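Regulator of polyketide synthase expression (Bifidobacterium adolescentis, PDB 3ONQ) is of unproven function but probably binds DNA through a C-terminal helix-turn-helix domain and regulates transcription. Local coordinates at residues H138-A152 with L165-A177. Residues are numbered along the deposited sequence; the frame is centred on the assembly and turned at random.
Sequences HALRETMFSLQAAPA and LLPERALLGDDYA
R169 enters as a knob among E142, F145, S146 and A149, where helix 166-172 crosses helix 138-149 at 101°, a worked example of two nearly perpendicular helices in which a buried arginine is the knob. The contact links the helix lying against strand 124-131 of the alpha/beta part to the short helix that leads, through a Schellman motif at G173, into helix 175-190. Bent at chi3, the R169 chain lays its guanidinium across E142, whose CB is 3.5 Å from R169 NH2. D174 helps to fix the rotation of that plane: R169 NE and NH2 approach side-on and both bond to OD2, the NE bond being 2.8 Å long. A water on R169 NH1, also in the plane, accepts from L165 N and donates to S146 OG. The other carboxylate oxygen, OD1, accepts from Y176 N and so caps the next helix.

The same aspartate serves F145. The backbone sets D174 CB over the centre of the phenyl ring, a CH-pi contact 3.5 Å from CB to the centroid. With CG anti to the backbone N (chi1 -179°), the carboxylate stacks 14° from the ring plane, D174 CG lying 3.3 Å from F145 CD2; the CE methyl of M144, a selenomethionine, lies over the rim of the opposite face. At one end of the contact H138 and Y176 stack face to face, nearly parallel, centroids 3.6 Å apart. At the other, A149 CB packs against E168 CB at 3.6 Å, while the methyls of L165 and L172 fill in around it. E142 is also paired with R130, in a salt bridge. Water knits the polar ends together: one molecule lies in the H138 ring plane, 2.8 Å from NE2, donates to E142 OE1 and accepts from R169 NH2.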
ATOM      1  N   HIS B 138      -4.429   8.493  -9.463  1.00 18.13           N
ATOM      2  CA  HIS B 138      -4.174   9.777  -8.823  1.00 23.97           C
ATOM      3  C   HIS B 138      -4.572  10.962  -9.720  1.00 22.66           C
ATOM      4  O   HIS B 138      -5.260  11.884  -9.277  1.00 27.09           O
ATOM      5  CB  HIS B 138      -2.686   9.883  -8.443  1.00 26.43           C
ATOM      6  CG  HIS B 138      -2.368  11.051  -7.567  1.00 32.68           C
ATOM      7  ND1 HIS B 138      -1.149  11.215  -6.946  1.00 28.00           N
ATOM      8  CD2 HIS B 138      -3.119  12.126  -7.203  1.00 30.28           C
ATOM      9  CE1 HIS B 138      -1.161  12.327  -6.234  1.00 27.92           C
ATOM     10  NE2 HIS B 138      -2.347  12.899  -6.374  1.00 24.48           N
ATOM     11  N   ALA B 139      -4.126  10.944 -10.972  1.00 23.46           N
ATOM     12  CA  ALA B 139      -4.422  12.022 -11.916  1.00 23.04           C
ATOM     13  C   ALA B 139      -5.924  12.188 -12.122  1.00 26.13           C
ATOM     14  O   ALA B 139      -6.456  13.298 -12.097  1.00 24.33           O
ATOM     15  CB  ALA B 139      -3.719  11.771 -13.270  1.00 19.70           C
ATOM     16  N   LEU B 140      -6.620  11.082 -12.339  1.00 21.46           N
ATOM     17  CA  LEU B 140      -8.062  11.157 -12.531  1.00 25.12           C
ATOM     18  C   LEU B 140      -8.806  11.641 -11.275  1.00 24.80           C
ATOM     19  O   LEU B 140      -9.751  12.419 -11.365  1.00 22.68           O
ATOM     20  CB  LEU B 140      -8.611   9.819 -13.015  1.00 25.06           C
ATOM     21  CG  LEU B 140      -8.263   9.525 -14.481  1.00 22.65           C
ATOM     22  CD1 LEU B 140      -8.571   8.066 -14.865  1.00 18.26           C
ATOM     23  CD2 LEU B 140      -9.033  10.471 -15.375  1.00 19.39           C
ATOM     24  N   ARG B 141      -8.388  11.181 -10.106  1.00 20.33           N
ATOM     25  CA  ARG B 141      -9.071  11.577  -8.890  1.00 18.57           C
ATOM     26  C   ARG B 141      -8.799  13.044  -8.510  1.00 22.27           C
ATOM     27  O   ARG B 141      -9.722  13.773  -8.166  1.00 23.41           O
ATOM     28  CB  ARG B 141      -8.759  10.612  -7.747  1.00 20.84           C
ATOM     29  CG  ARG B 141      -9.489   9.275  -7.904  1.00 26.81           C
ATOM     30  CD  ARG B 141      -9.177   8.297  -6.781  1.00 27.32           C
ATOM     31  NE  ARG B 141      -9.559   8.781  -5.456  1.00 21.66           N
ATOM     32  CZ  ARG B 141     -10.757   8.593  -4.905  1.00 26.76           C
ATOM     33  NH1 ARG B 141     -11.701   7.941  -5.571  1.00 33.32           N
ATOM     34  NH2 ARG B 141     -11.016   9.055  -3.687  1.00 22.16           N
ATOM     35  N   GLU B 142      -7.553  13.494  -8.596  1.00 21.12           N
ATOM     36  CA  GLU B 142      -7.293  14.898  -8.279  1.00 24.47           C
ATOM     37  C   GLU B 142      -8.042  15.794  -9.255  1.00 23.85           C
ATOM     38  O   GLU B 142      -8.471  16.901  -8.897  1.00 25.71           O
ATOM     39  CB  GLU B 142      -5.794  15.225  -8.251  1.00 19.59           C
ATOM     40  CG  GLU B 142      -5.069  15.104  -9.596  1.00 18.24           C
ATOM     41  CD  GLU B 142      -3.551  15.030  -9.415  1.00 24.99           C
ATOM     42  OE1 GLU B 142      -3.030  15.603  -8.437  1.00 26.63           O
ATOM     43  OE2 GLU B 142      -2.876  14.382 -10.238  1.00 26.64           O
ATOM     44  N   THR B 143      -8.214  15.310 -10.484  1.00 21.12           N
ATOM     45  CA  THR B 143      -8.966  16.054 -11.491  1.00 22.68           C
ATOM     46  C   THR B 143     -10.450  16.095 -11.113  1.00 25.27           C
ATOM     47  O   THR B 143     -11.067  17.162 -11.083  1.00 26.60           O
ATOM     48  CB  THR B 143      -8.779  15.468 -12.898  1.00 19.42           C
ATOM     49  OG1 THR B 143      -7.409  15.617 -13.295  1.00 22.13           O
ATOM     50  CG2 THR B 143      -9.663  16.194 -13.907  1.00 19.58           C
HETATM   51  N   MSE B 144     -11.015  14.934 -10.805  1.00 26.02           N
HETATM   52  CA  MSE B 144     -12.397  14.866 -10.333  1.00 21.82           C
HETATM   53  C   MSE B 144     -12.654  15.797  -9.132  1.00 24.88           C
HETATM   54  O   MSE B 144     -13.578  16.603  -9.151  1.00 19.56           O
HETATM   55  CB  MSE B 144     -12.775  13.441  -9.949  1.00 15.71           C
HETATM   56  CG  MSE B 144     -14.114  13.349  -9.153  1.00 23.16           C
HETATM   57 SE   MSE B 144     -14.439  11.505  -8.606  0.70 33.54          SE
HETATM   58  CE  MSE B 144     -13.132  11.417  -7.154  1.00 25.74           C
ATOM     59  N   PHE B 145     -11.861  15.658  -8.078  1.00 20.02           N
ATOM     60  CA  PHE B 145     -12.057  16.481  -6.885  1.00 25.29           C
ATOM     61  C   PHE B 145     -11.856  17.986  -7.134  1.00 25.34           C
ATOM     62  O   PHE B 145     -12.564  18.808  -6.548  1.00 24.08           O
ATOM     63  CB  PHE B 145     -11.148  16.026  -5.747  1.00 23.54           C
ATOM     64  CG  PHE B 145     -11.651  14.815  -5.000  1.00 25.53           C
ATOM     65  CD1 PHE B 145     -12.792  14.890  -4.219  1.00 23.67           C
ATOM     66  CD2 PHE B 145     -10.941  13.622  -5.032  1.00 25.29           C
ATOM     67  CE1 PHE B 145     -13.246  13.789  -3.500  1.00 23.23           C
ATOM     68  CE2 PHE B 145     -11.380  12.520  -4.328  1.00 27.03           C
ATOM     69  CZ  PHE B 145     -12.534  12.595  -3.561  1.00 28.19           C
ATOM     70  N   SER B 146     -10.891  18.341  -7.981  1.00 21.64           N
ATOM     71  CA  SER B 146     -10.651  19.748  -8.320  1.00 20.74           C
ATOM     72  C   SER B 146     -11.863  20.350  -9.013  1.00 24.75           C
ATOM     73  O   SER B 146     -12.262  21.469  -8.711  1.00 25.46           O
ATOM     74  CB  SER B 146      -9.403  19.934  -9.207  1.00 19.39           C
ATOM     75  OG  SER B 146      -8.208  19.713  -8.475  1.00 18.96           O
ATOM     76  N   LEU B 147     -12.460  19.595  -9.926  1.00 23.68           N
ATOM     77  CA  LEU B 147     -13.608  20.097 -10.666  1.00 20.83           C
ATOM     78  C   LEU B 147     -14.802  20.251  -9.732  1.00 25.47           C
ATOM     79  O   LEU B 147     -15.539  21.214  -9.843  1.00 26.51           O
ATOM     80  CB  LEU B 147     -13.951  19.180 -11.848  1.00 23.29           C
ATOM     81  CG  LEU B 147     -12.936  19.189 -13.008  1.00 27.03           C
ATOM     82  CD1 LEU B 147     -13.193  18.038 -14.002  1.00 23.93           C
ATOM     83  CD2 LEU B 147     -12.919  20.533 -13.757  1.00 24.60           C
ATOM     84  N   GLN B 148     -14.989  19.306  -8.810  1.00 22.73           N
ATOM     85  CA  GLN B 148     -16.059  19.413  -7.813  1.00 27.69           C
ATOM     86  C   GLN B 148     -15.819  20.569  -6.824  1.00 26.45           C
ATOM     87  O   GLN B 148     -16.756  21.138  -6.282  1.00 25.49           O
ATOM     88  CB  GLN B 148     -16.218  18.095  -7.047  1.00 30.77           C
ATOM     89  CG  GLN B 148     -16.732  16.939  -7.900  1.00 45.11           C
ATOM     90  CD  GLN B 148     -17.047  15.697  -7.087  1.00 63.83           C
ATOM     91  OE1 GLN B 148     -16.258  15.281  -6.234  1.00 63.89           O
ATOM     92  NE2 GLN B 148     -18.212  15.096  -7.345  1.00 70.56           N
ATOM     93  N   ALA B 149     -14.556  20.899  -6.592  1.00 25.39           N
ATOM     94  CA  ALA B 149     -14.171  21.943  -5.644  1.00 22.10           C
ATOM     95  C   ALA B 149     -14.236  23.353  -6.263  1.00 22.74           C
ATOM     96  O   ALA B 149     -14.471  24.341  -5.567  1.00 26.12           O
ATOM     97  CB  ALA B 149     -12.751  21.655  -5.117  1.00 19.03           C
ATOM     98  N   ALA B 150     -14.041  23.431  -7.571  1.00 22.56           N
ATOM     99  CA  ALA B 150     -13.926  24.705  -8.285  1.00 24.87           C
ATOM    100  C   ALA B 150     -14.989  25.759  -7.954  1.00 29.60           C
ATOM    101  O   ALA B 150     -14.681  26.940  -7.923  1.00 29.57           O
ATOM    102  CB  ALA B 150     -13.865  24.469  -9.792  1.00 23.25           C
ATOM    103  N   PRO B 151     -16.243  25.347  -7.720  1.00 27.85           N
ATOM    104  CA  PRO B 151     -17.240  26.394  -7.464  1.00 26.15           C
ATOM    105  C   PRO B 151     -16.941  27.238  -6.231  1.00 33.80           C
ATOM    106  O   PRO B 151     -17.495  28.323  -6.086  1.00 30.26           O
ATOM    107  CB  PRO B 151     -18.541  25.604  -7.278  1.00 29.17           C
ATOM    108  CG  PRO B 151     -18.329  24.366  -8.145  1.00 25.12           C
ATOM    109  CD  PRO B 151     -16.866  24.023  -7.921  1.00 25.58           C
ATOM    110  N   ALA B 152     -16.074  26.753  -5.353  1.00 25.76           N
ATOM    111  CA  ALA B 152     -15.755  27.498  -4.152  1.00 22.29           C
ATOM    112  C   ALA B 152     -14.862  28.691  -4.485  1.00 32.13           C
ATOM    113  O   ALA B 152     -14.693  29.571  -3.663  1.00 33.30           O
ATOM    114  CB  ALA B 152     -15.073  26.604  -3.127  1.00 22.14           C
ATOM    115  N   LEU B 165      -6.728  23.913  -5.424  1.00 26.44           N
ATOM    116  CA  LEU B 165      -7.913  23.662  -4.607  1.00 24.03           C
ATOM    117  C   LEU B 165      -7.761  22.739  -3.385  1.00 22.40           C
ATOM    118  O   LEU B 165      -8.690  22.040  -3.029  1.00 21.91           O
ATOM    119  CB  LEU B 165      -9.055  23.186  -5.494  1.00 25.64           C
ATOM    120  CG  LEU B 165      -9.611  24.319  -6.344  1.00 35.13           C
ATOM    121  CD1 LEU B 165     -10.107  23.816  -7.653  1.00 35.38           C
ATOM    122  CD2 LEU B 165     -10.694  25.046  -5.598  1.00 33.39           C
ATOM    123  N   LEU B 166      -6.587  22.714  -2.771  1.00 23.55           N
ATOM    124  CA  LEU B 166      -6.310  21.753  -1.700  1.00 24.80           C
ATOM    125  C   LEU B 166      -7.351  21.739  -0.580  1.00 23.75           C
ATOM    126  O   LEU B 166      -7.901  20.685  -0.247  1.00 26.24           O
ATOM    127  CB  LEU B 166      -4.904  21.959  -1.120  1.00 24.96           C
ATOM    128  CG  LEU B 166      -3.760  21.472  -2.002  1.00 27.17           C
ATOM    129  CD1 LEU B 166      -2.415  21.650  -1.320  1.00 27.13           C
ATOM    130  CD2 LEU B 166      -3.994  20.014  -2.326  1.00 26.19           C
ATOM    131  N   PRO B 167      -7.621  22.906   0.020  1.00 27.43           N
ATOM    132  CA  PRO B 167      -8.537  22.830   1.165  1.00 22.15           C
ATOM    133  C   PRO B 167      -9.949  22.377   0.779  1.00 20.13           C
ATOM    134  O   PRO B 167     -10.532  21.537   1.476  1.00 24.03           O
ATOM    135  CB  PRO B 167      -8.519  24.255   1.757  1.00 26.50           C
ATOM    136  CG  PRO B 167      -7.801  25.123   0.757  1.00 29.70           C
ATOM    137  CD  PRO B 167      -7.048  24.246  -0.198  1.00 22.42           C
ATOM    138  N   GLU B 168     -10.496  22.911  -0.305  1.00 17.64           N
ATOM    139  CA  GLU B 168     -11.827  22.490  -0.732  1.00 18.35           C
ATOM    140  C   GLU B 168     -11.847  20.986  -1.068  1.00 27.59           C
ATOM    141  O   GLU B 168     -12.808  20.275  -0.745  1.00 23.03           O
ATOM    142  CB  GLU B 168     -12.303  23.321  -1.924  1.00 24.46           C
ATOM    143  CG  GLU B 168     -12.523  24.788  -1.601  1.00 26.63           C
ATOM    144  CD  GLU B 168     -11.232  25.597  -1.530  1.00 31.63           C
ATOM    145  OE1 GLU B 168     -10.151  25.087  -1.899  1.00 30.04           O
ATOM    146  OE2 GLU B 168     -11.313  26.759  -1.108  1.00 26.69           O
ATOM    147  N   ARG B 169     -10.778  20.505  -1.700  1.00 24.41           N
ATOM    148  CA  ARG B 169     -10.661  19.079  -1.983  1.00 21.72           C
ATOM    149  C   ARG B 169     -10.621  18.284  -0.693  1.00 24.75           C
ATOM    150  O   ARG B 169     -11.292  17.259  -0.564  1.00 25.76           O
ATOM    151  CB  ARG B 169      -9.416  18.788  -2.828  1.00 22.00           C
ATOM    152  CG  ARG B 169      -9.563  19.223  -4.286  1.00 22.44           C
ATOM    153  CD  ARG B 169      -8.221  19.193  -5.009  1.00 22.09           C
ATOM    154  NE  ARG B 169      -7.548  17.905  -4.828  1.00 24.43           N
ATOM    155  CZ  ARG B 169      -6.278  17.681  -5.148  1.00 25.16           C
ATOM    156  NH1 ARG B 169      -5.555  18.655  -5.702  1.00 19.22           N
ATOM    157  NH2 ARG B 169      -5.733  16.485  -4.934  1.00 26.24           N
ATOM    158  N   ALA B 170      -9.832  18.754   0.267  1.00 23.97           N
ATOM    159  CA  ALA B 170      -9.778  18.092   1.566  1.00 22.56           C
ATOM    160  C   ALA B 170     -11.155  18.064   2.233  1.00 24.00           C
ATOM    161  O   ALA B 170     -11.560  17.033   2.789  1.00 23.02           O
ATOM    162  CB  ALA B 170      -8.730  18.739   2.466  1.00 22.06           C
ATOM    163  N   LEU B 171     -11.898  19.169   2.145  1.00 23.18           N
ATOM    164  CA  LEU B 171     -13.267  19.205   2.688  1.00 20.86           C
ATOM    165  C   LEU B 171     -14.195  18.171   2.024  1.00 24.50           C
ATOM    166  O   LEU B 171     -15.153  17.704   2.638  1.00 27.40           O
ATOM    167  CB  LEU B 171     -13.889  20.600   2.552  1.00 21.59           C
ATOM    168  CG  LEU B 171     -13.299  21.700   3.443  1.00 24.18           C
ATOM    169  CD1 LEU B 171     -13.738  23.069   2.948  1.00 17.61           C
ATOM    170  CD2 LEU B 171     -13.684  21.479   4.915  1.00 16.92           C
ATOM    171  N   LEU B 172     -13.928  17.846   0.763  1.00 21.08           N
ATOM    172  CA  LEU B 172     -14.727  16.840   0.046  1.00 24.06           C
ATOM    173  C   LEU B 172     -14.318  15.408   0.385  1.00 21.90           C
ATOM    174  O   LEU B 172     -15.000  14.456   0.008  1.00 25.72           O
ATOM    175  CB  LEU B 172     -14.615  17.039  -1.464  1.00 19.61           C
ATOM    176  CG  LEU B 172     -15.277  18.309  -2.009  1.00 22.29           C
ATOM    177  CD1 LEU B 172     -15.010  18.422  -3.524  1.00 22.21           C
ATOM    178  CD2 LEU B 172     -16.767  18.287  -1.718  1.00 28.41           C
ATOM    179  N   GLY B 173     -13.193  15.255   1.074  1.00 19.69           N
ATOM    180  CA  GLY B 173     -12.758  13.935   1.517  1.00 23.86           C
ATOM    181  C   GLY B 173     -11.650  13.349   0.650  1.00 26.68           C
ATOM    182  O   GLY B 173     -11.402  12.158   0.694  1.00 24.14           O
ATOM    183  N   ASP B 174     -10.987  14.191  -0.138  1.00 24.26           N
ATOM    184  CA  ASP B 174      -9.883  13.769  -0.994  1.00 21.81           C
ATOM    185  C   ASP B 174      -8.605  13.542  -0.182  1.00 29.16           C
ATOM    186  O   ASP B 174      -7.935  14.491   0.201  1.00 24.75           O
ATOM    187  CB  ASP B 174      -9.618  14.866  -2.034  1.00 21.67           C
ATOM    188  CG  ASP B 174      -8.503  14.508  -3.003  1.00 28.59           C
ATOM    189  OD1 ASP B 174      -7.948  13.389  -2.894  1.00 25.36           O
ATOM    190  OD2 ASP B 174      -8.202  15.348  -3.891  1.00 22.03           O
ATOM    191  N   ASP B 175      -8.273  12.274   0.049  0.54 25.39           N
ATOM    192  CA  ASP B 175      -7.072  11.894   0.792  0.54 28.79           C
ATOM    193  C   ASP B 175      -5.783  12.465   0.201  0.54 27.84           C
ATOM    194  O   ASP B 175      -4.843  12.792   0.929  0.54 25.06           O
ATOM    195  CB  ASP B 175      -6.969  10.365   0.898  0.54 25.64           C
ATOM    196  CG  ASP B 175      -7.751   9.815   2.070  0.54 33.14           C
ATOM    197  OD1 ASP B 175      -8.403   8.761   1.917  0.54 40.55           O
ATOM    198  OD2 ASP B 175      -7.716  10.449   3.146  0.54 36.05           O
ATOM    199  N   TYR B 176      -5.733  12.572  -1.120  1.00 21.55           N
ATOM    200  CA  TYR B 176      -4.556  13.150  -1.778  1.00 22.78           C
ATOM    201  C   TYR B 176      -4.363  14.600  -1.295  1.00 26.96           C
ATOM    202  O   TYR B 176      -3.237  15.036  -1.050  1.00 23.58           O
ATOM    203  CB  TYR B 176      -4.671  13.116  -3.304  1.00 21.58           C
ATOM    204  CG  TYR B 176      -4.502  11.742  -3.923  1.00 26.00           C
ATOM    205  CD1 TYR B 176      -3.288  11.078  -3.865  1.00 30.46           C
ATOM    206  CD2 TYR B 176      -5.558  11.122  -4.575  1.00 30.08           C
ATOM    207  CE1 TYR B 176      -3.131   9.823  -4.442  1.00 32.57           C
ATOM    208  CE2 TYR B 176      -5.421   9.867  -5.145  1.00 31.59           C
ATOM    209  CZ  TYR B 176      -4.204   9.225  -5.081  1.00 35.72           C
ATOM    210  OH  TYR B 176      -4.068   7.984  -5.662  1.00 35.40           O
ATOM    211  N   ALA B 177      -5.458  15.347  -1.161  1.00 25.48           N
ATOM    212  CA  ALA B 177      -5.348  16.746  -0.735  1.00 22.27           C
ATOM    213  C   ALA B 177      -4.959  16.836   0.736  1.00 22.15           C
ATOM    214  O   ALA B 177      -4.152  17.679   1.107  1.00 27.00           O
ATOM    215  CB  ALA B 177      -6.636  17.502  -0.995  1.00 21.08           C
TER
HETATM  216  O   HOH W   1      -3.179  15.449  -5.661  1.00 21.70           O
HETATM  217  O   HOH W   2      -8.468  10.567  -3.211  1.00 29.37           O
HETATM  218  O   HOH W   3      -9.889   9.898  -0.692  1.00 30.26           O
HETATM  219  O   HOH W   4      -6.100  21.199  -6.843  1.00 19.04           O